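PDB 7A9X: protein RMD9, mitochondrial from Saccharomyces cerevisiae S288C, which binds a dodecameric sequence element in the 3'-UTRs of mitochondrial mRNAs and takes part in their processing or stability. Local coordinates for residues A[233-237]-A[266-270]. Numbering follows the deposited sequence.
Sequences YNQII and SLFGQ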
ATOM      1  N   TYR A 233      13.663  27.284  14.212  1.00 91.04           N
ATOM      2  CA  TYR A 233      14.447  26.544  15.196  1.00 95.01           C
ATOM      3  C   TYR A 233      14.982  27.470  16.282  1.00 99.79           C
ATOM      4  O   TYR A 233      14.972  27.118  17.467  1.00101.71           O
ATOM      5  CB  TYR A 233      15.590  25.796  14.507  1.00 98.23           C
ATOM      6  CG  TYR A 233      16.517  25.072  15.462  1.00 99.63           C
ATOM      7  CD1 TYR A 233      16.216  23.795  15.923  1.00 97.55           C
ATOM      8  CD2 TYR A 233      17.696  25.664  15.899  1.00 99.90           C
ATOM      9  CE1 TYR A 233      17.064  23.130  16.797  1.00 99.53           C
ATOM     10  CE2 TYR A 233      18.546  25.010  16.772  1.00101.36           C
ATOM     11  CZ  TYR A 233      18.228  23.744  17.217  1.00103.17           C
ATOM     12  OH  TYR A 233      19.077  23.095  18.086  1.00104.31           O
ATOM     13  N   ASN A 234      15.447  28.665  15.898  1.00 98.11           N
ATOM     14  CA  ASN A 234      15.981  29.596  16.887  1.00 99.47           C
ATOM     15  C   ASN A 234      14.899  30.085  17.843  1.00101.71           C
ATOM     16  O   ASN A 234      15.171  30.305  19.029  1.00102.83           O
ATOM     17  CB  ASN A 234      16.644  30.790  16.192  1.00100.93           C
ATOM     18  CG  ASN A 234      17.753  30.379  15.249  1.00104.49           C
ATOM     19  OD1 ASN A 234      18.303  29.284  15.356  1.00108.14           O
ATOM     20  ND2 ASN A 234      18.088  31.261  14.311  1.00103.09           N
ATOM     21  N   GLN A 235      13.670  30.258  17.351  1.00101.90           N
ATOM     22  CA  GLN A 235      12.595  30.735  18.215  1.00106.91           C
ATOM     23  C   GLN A 235      12.113  29.638  19.155  1.00109.96           C
ATOM     24  O   GLN A 235      11.798  29.906  20.320  1.00113.49           O
ATOM     25  CB  GLN A 235      11.434  31.256  17.367  1.00110.36           C
ATOM     26  CG  GLN A 235      11.828  32.296  16.340  1.00123.70           C
ATOM     27  CD  GLN A 235      10.689  32.648  15.401  1.00133.56           C
ATOM     28  OE1 GLN A 235       9.547  32.237  15.611  1.00136.77           O
ATOM     29  NE2 GLN A 235      10.997  33.407  14.355  1.00137.85           N
ATOM     30  N   ILE A 236      12.063  28.397  18.672  1.00109.70           N
ATOM     31  CA  ILE A 236      11.418  27.325  19.422  1.00105.29           C
ATOM     32  C   ILE A 236      12.332  26.790  20.519  1.00 99.77           C
ATOM     33  O   ILE A 236      11.870  26.471  21.621  1.00101.59           O
ATOM     34  CB  ILE A 236      10.969  26.215  18.452  1.00105.60           C
ATOM     35  CG1 ILE A 236       9.819  26.716  17.573  1.00107.93           C
ATOM     36  CG2 ILE A 236      10.568  24.955  19.203  1.00102.69           C
ATOM     37  CD1 ILE A 236       8.727  27.430  18.343  1.00111.27           C
ATOM     38  N   ILE A 237      13.636  26.698  20.246  1.00 97.24           N
ATOM     39  CA  ILE A 237      14.564  26.073  21.189  1.00101.10           C
ATOM     40  C   ILE A 237      14.542  26.789  22.535  1.00101.39           C
ATOM     41  O   ILE A 237      14.556  26.151  23.595  1.00101.80           O
ATOM     42  CB  ILE A 237      15.983  26.032  20.591  1.00109.09           C
ATOM     43  CG1 ILE A 237      16.118  24.839  19.649  1.00109.29           C
ATOM     44  CG2 ILE A 237      17.038  25.961  21.683  1.00118.65           C
ATOM     45  CD1 ILE A 237      15.938  23.504  20.336  1.00110.08           C
ATOM     46  N   SER A 266      17.604  17.596  18.987  1.00 84.57           N
ATOM     47  CA  SER A 266      17.368  18.584  20.035  1.00 88.80           C
ATOM     48  C   SER A 266      15.884  18.907  20.158  1.00 89.21           C
ATOM     49  O   SER A 266      15.335  18.942  21.266  1.00 91.15           O
ATOM     50  CB  SER A 266      18.175  19.850  19.753  1.00 92.69           C
ATOM     51  OG  SER A 266      17.950  20.835  20.744  1.00101.61           O
ATOM     52  N   LEU A 267      15.217  19.151  19.026  1.00 84.93           N
ATOM     53  CA  LEU A 267      13.776  19.373  19.053  1.00 82.90           C
ATOM     54  C   LEU A 267      13.029  18.123  19.497  1.00 79.59           C
ATOM     55  O   LEU A 267      11.981  18.227  20.147  1.00 78.40           O
ATOM     56  CB  LEU A 267      13.287  19.824  17.677  1.00 84.82           C
ATOM     57  CG  LEU A 267      13.861  21.131  17.124  1.00 84.99           C
ATOM     58  CD1 LEU A 267      13.678  21.187  15.617  1.00 78.68           C
ATOM     59  CD2 LEU A 267      13.207  22.333  17.788  1.00 78.90           C
ATOM     60  N   PHE A 268      13.548  16.940  19.156  1.00 76.05           N
ATOM     61  CA  PHE A 268      12.897  15.698  19.560  1.00 77.91           C
ATOM     62  C   PHE A 268      12.896  15.545  21.075  1.00 77.70           C
ATOM     63  O   PHE A 268      11.906  15.086  21.658  1.00 77.12           O
ATOM     64  CB  PHE A 268      13.587  14.508  18.892  1.00 79.98           C
ATOM     65  CG  PHE A 268      12.948  13.184  19.200  1.00 80.20           C
ATOM     66  CD1 PHE A 268      11.757  12.817  18.595  1.00 75.33           C
ATOM     67  CD2 PHE A 268      13.542  12.302  20.085  1.00 80.40           C
ATOM     68  CE1 PHE A 268      11.169  11.596  18.875  1.00 73.40           C
ATOM     69  CE2 PHE A 268      12.960  11.081  20.368  1.00 79.09           C
ATOM     70  CZ  PHE A 268      11.771  10.727  19.763  1.00 78.46           C
ATOM     71  N   GLY A 269      13.991  15.935  21.730  1.00 80.57           N
ATOM     72  CA  GLY A 269      14.035  15.879  23.181  1.00 77.91           C
ATOM     73  C   GLY A 269      13.032  16.809  23.835  1.00 83.60           C
ATOM     74  O   GLY A 269      12.387  16.444  24.821  1.00 83.11           O
ATOM     75  N   GLN A 270      12.883  18.024  23.296  1.00 83.60           N
ATOM     76  CA  GLN A 270      11.896  18.952  23.840  1.00 88.54           C
ATOM     77  C   GLN A 270      10.478  18.450  23.602  1.00 84.82           C
ATOM     78  O   GLN A 270       9.602  18.615  24.459  1.00 86.16           O
ATOM     79  CB  GLN A 270      12.076  20.341  23.228  1.00 93.82           C
ATOM     80  CG  GLN A 270      13.360  21.051  23.611  1.00100.83           C
ATOM     81  CD  GLN A 270      13.401  22.471  23.084  1.00106.12           C
ATOM     82  OE1 GLN A 270      12.481  22.914  22.396  1.00108.12           O
ATOM     83  NE2 GLN A 270      14.469  23.194  23.404  1.00108.12           N
TER
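The ring of Y233 meets L267 at its edge, where L267 CD1 lies in the ring plane 3.7 Å from Y233 CD1, while one face is covered near the rim by CG1 of I237, a turn further along the same helix. The contact joins helices 227-237 and 261-270, which lie in consecutive repeats assigned as pentatricopeptide (PPR) repeats; their short segments run at 33° with axes 11.2 Å apart, consistent with side-by-side stacking in a PPR alpha-solenoid. Tyrosine suits this partly exposed place: its carbon edge packs on leucine, and its hydroxyl lies beside CB and OG of S266, a residue small enough to fit there. With CG anti to the backbone N, the ring is carried from a CB not aimed at helix 261-270 over to L267 and S266. Branched L267 packs between the helices, its CD2 lying 3.9 Å from I237 CD1 and 4.0 Å from I236 CG2; it also touches L251, I252 and F255 of helix 245-257. Q270 has the length to cross to the other helix, and its OE1 accepts a hydrogen bond from Y248 OH while NE2 donates. An alanine here would probably leave the carbonyl of I237 without this donor and Y248 without its amide partner. Q270 NE2 donates to I237 O over 3.0 Å, in the carbonyl plane on a lone pair, with an N-H...O angle of 147° and the oxygen tilted 21° from the Q270 amide plane.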